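Protein induced by osmotic stress (Scheffersomyces stipitis, PDB 5YWN) is probably an NADPH-dependent carbonyl reductase of the extended short-chain dehydrogenase type, used in engineered form for the asymmetric reduction of haloketones. Local coordinates at residues R119-S124 and A186-N191. The protein carries 1 engineered substitution. Sequence-based numbering, arbitrary orientation.
Sequences RVVYTS and ALSTVN. With NAP (NADP nicotinamide-adenine-dinucleotide phosphate), chain B.
V120 and L187 are one of five parallel bridge pairs joining strands 119-123 and 186-192, neighbours in the seven-stranded sheet of a Rossmann fold. Helix 159-181 lies on the connection between them, and their short axes run 25° apart. The ladder is regular: V120 N reaches A186 O at 3.0 Å with an N-H...O angle of 173°, then S188 N binds V120 O, Y122 N binds S188 O and V190 N binds Y122 O. The last rung, S124 N to V190 O, is short at 2.8 Å but bent to 135°, where the first segment has already left its strand.

Packing is tight on the face of V120, L187, Y122 and T189, which helices 91-113 and 159-181 cover. L187 CD1 rests on V120 O at 3.4 Å and also touches V120 CG1. On the opposite face, V121 CG1 meets V190 CG2 at 4.0 Å beneath H245 of helix 238-250. The start of the ladder is looser and wetter: A186 is partly exposed, its CB lies against R119 CD, and a water accepts from R119 NE at 2.7 Å and lies 3.1 Å from A186 O, where it can donate, while R119 NH2 binds K251 O and A248 O.

At the other end T123 and S124 line the NADP pocket, T123 CG2 standing 3.2 Å from NAP O4D. S124 OG and N191 ND2 both bind E171 OE1 and do not bond each other. An alanine in place of N191 removes the amide, which would probably leave the T189 hydroxyl with just its weak bond to E171 OE2, free to turn, and cost E171 OE1 a donor. The stronger of the two T189 bonds is the one lost: OG1 donates to N191 OD1 at 2.8 Å, in the plane of the amide carbonyl.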
# COMPACT_ATOMS: atom_id res chain seq x y z
N ARG A 119 -17.72 6.86 4.05
CA ARG A 119 -16.87 5.88 3.41
C ARG A 119 -15.58 5.62 4.18
O ARG A 119 -14.98 6.50 4.66
CB ARG A 119 -16.59 6.22 1.96
CG ARG A 119 -17.79 6.36 1.08
CD ARG A 119 -18.35 5.02 0.68
NE ARG A 119 -17.64 4.46 -0.42
CZ ARG A 119 -17.98 4.60 -1.67
NH1 ARG A 119 -19.05 5.25 -1.97
NH2 ARG A 119 -17.26 4.10 -2.60
N VAL A 120 -15.24 4.36 4.28
CA VAL A 120 -14.00 3.89 4.80
C VAL A 120 -13.33 2.93 3.81
O VAL A 120 -13.97 2.06 3.26
CB VAL A 120 -14.17 3.22 6.15
CG1 VAL A 120 -12.88 2.59 6.60
CG2 VAL A 120 -14.79 4.14 7.18
N VAL A 121 -12.04 3.13 3.61
CA VAL A 121 -11.25 2.28 2.78
C VAL A 121 -10.13 1.70 3.61
O VAL A 121 -9.38 2.42 4.22
CB VAL A 121 -10.64 2.99 1.57
CG1 VAL A 121 -9.91 2.05 0.67
CG2 VAL A 121 -11.61 3.82 0.84
N TYR A 122 -10.02 0.40 3.62
CA TYR A 122 -8.94 -0.24 4.29
C TYR A 122 -7.89 -0.70 3.28
O TYR A 122 -8.20 -1.34 2.35
CB TYR A 122 -9.43 -1.41 5.11
CG TYR A 122 -8.33 -2.18 5.72
CD1 TYR A 122 -7.55 -1.61 6.69
CD2 TYR A 122 -8.01 -3.43 5.29
CE1 TYR A 122 -6.53 -2.28 7.26
CE2 TYR A 122 -6.99 -4.11 5.84
CZ TYR A 122 -6.24 -3.51 6.82
OH TYR A 122 -5.22 -4.13 7.35
N THR A 123 -6.65 -0.35 3.53
CA THR A 123 -5.56 -0.77 2.68
C THR A 123 -5.11 -2.19 3.12
O THR A 123 -4.45 -2.36 4.06
CB THR A 123 -4.34 0.19 2.68
OG1 THR A 123 -4.71 1.52 2.48
CG2 THR A 123 -3.30 -0.25 1.65
N SER A 124 -5.52 -3.17 2.37
CA SER A 124 -5.16 -4.53 2.62
C SER A 124 -3.95 -4.89 1.76
O SER A 124 -3.11 -4.08 1.58
CB SER A 124 -6.32 -5.48 2.39
OG SER A 124 -6.15 -6.71 2.97
N ALA A 186 -20.01 2.85 4.43
CA ALA A 186 -19.69 1.72 3.60
C ALA A 186 -18.17 1.46 3.53
O ALA A 186 -17.37 2.35 3.49
CB ALA A 186 -20.26 1.90 2.24
N LEU A 187 -17.81 0.21 3.50
CA LEU A 187 -16.44 -0.17 3.51
C LEU A 187 -16.02 -0.72 2.17
O LEU A 187 -16.76 -1.37 1.52
CB LEU A 187 -16.15 -1.22 4.57
CG LEU A 187 -14.77 -1.89 4.66
CD1 LEU A 187 -13.68 -0.91 4.96
CD2 LEU A 187 -14.74 -3.03 5.65
N SER A 188 -14.81 -0.44 1.83
CA SER A 188 -14.17 -1.06 0.71
C SER A 188 -12.69 -1.30 0.99
O SER A 188 -12.15 -0.67 1.81
CB SER A 188 -14.42 -0.26 -0.54
OG SER A 188 -13.83 0.98 -0.48
N THR A 189 -12.08 -2.25 0.30
CA THR A 189 -10.68 -2.54 0.51
C THR A 189 -9.91 -2.45 -0.78
O THR A 189 -10.44 -2.65 -1.81
CB THR A 189 -10.38 -3.93 1.17
OG1 THR A 189 -10.55 -4.99 0.25
CG2 THR A 189 -11.20 -4.16 2.40
N VAL A 190 -8.64 -2.15 -0.65
CA VAL A 190 -7.70 -2.21 -1.73
C VAL A 190 -6.59 -3.23 -1.42
O VAL A 190 -5.98 -3.17 -0.41
CB VAL A 190 -7.17 -0.83 -2.08
CG1 VAL A 190 -6.14 -0.90 -3.16
CG2 VAL A 190 -8.30 0.09 -2.45
N ASN A 191 -6.39 -4.17 -2.31
CA ASN A 191 -5.52 -5.31 -2.09
C ASN A 191 -4.37 -5.35 -3.12
O ASN A 191 -4.44 -5.96 -4.15
CB ASN A 191 -6.32 -6.62 -2.08
CG ASN A 191 -7.38 -6.66 -1.03
OD1 ASN A 191 -8.26 -5.89 -1.02
ND2 ASN A 191 -7.26 -7.57 -0.13
PA NAP B . 5.53 1.97 4.73
O1A NAP B . 6.07 2.87 3.64
O2A NAP B . 6.44 1.48 5.83
O5B NAP B . 4.26 2.70 5.40
C5B NAP B . 3.82 2.33 6.71
C4B NAP B . 3.38 3.57 7.48
O4B NAP B . 2.48 3.20 8.52
C3B NAP B . 4.57 4.28 8.11
O3B NAP B . 4.69 5.61 7.60
C2B NAP B . 4.30 4.30 9.60
O2B NAP B . 4.25 5.65 10.08
C1B NAP B . 2.96 3.61 9.81
N9A NAP B . 3.14 2.42 10.69
C8A NAP B . 3.85 1.32 10.39
N7A NAP B . 3.81 0.43 11.41
C5A NAP B . 3.05 0.96 12.38
C6A NAP B . 2.59 0.54 13.73
N6A NAP B . 2.95 -0.66 14.25
N1A NAP B . 1.81 1.40 14.42
C2A NAP B . 1.44 2.59 13.92
N3A NAP B . 1.82 3.03 12.71
C4A NAP B . 2.61 2.27 11.90
O3 NAP B . 4.86 0.68 4.03
PN NAP B . 4.16 0.81 2.58
O1N NAP B . 4.91 -0.08 1.62
O2N NAP B . 3.98 2.28 2.27
O5D NAP B . 2.71 0.16 2.83
C5D NAP B . 1.56 0.99 2.97
C4D NAP B . 0.33 0.14 3.25
O4D NAP B . -0.09 -0.53 2.06
C3D NAP B . 0.61 -0.92 4.31
O3D NAP B . -0.20 -0.71 5.47
C2D NAP B . 0.28 -2.25 3.67
O2D NAP B . -0.73 -2.94 4.41
C1D NAP B . -0.20 -1.94 2.26
N1N NAP B . 0.61 -2.67 1.27
C2N NAP B . 1.70 -2.09 0.76
C3N NAP B . 2.48 -2.76 -0.18
C7N NAP B . 3.70 -2.10 -0.76
O7N NAP B . 4.51 -2.77 -1.37
N7N NAP B . 3.87 -0.79 -0.58
C4N NAP B . 2.13 -4.04 -0.57
C5N NAP B . 0.99 -4.62 -0.02
C6N NAP B . 0.25 -3.91 0.91
P2B NAP B . 5.58 6.37 10.62
O1X NAP B . 5.07 7.40 11.60
O2X NAP B . 6.38 5.26 11.24
O3X NAP B . 6.19 6.97 9.37
O HOH W 1 -15.96 2.62 0.72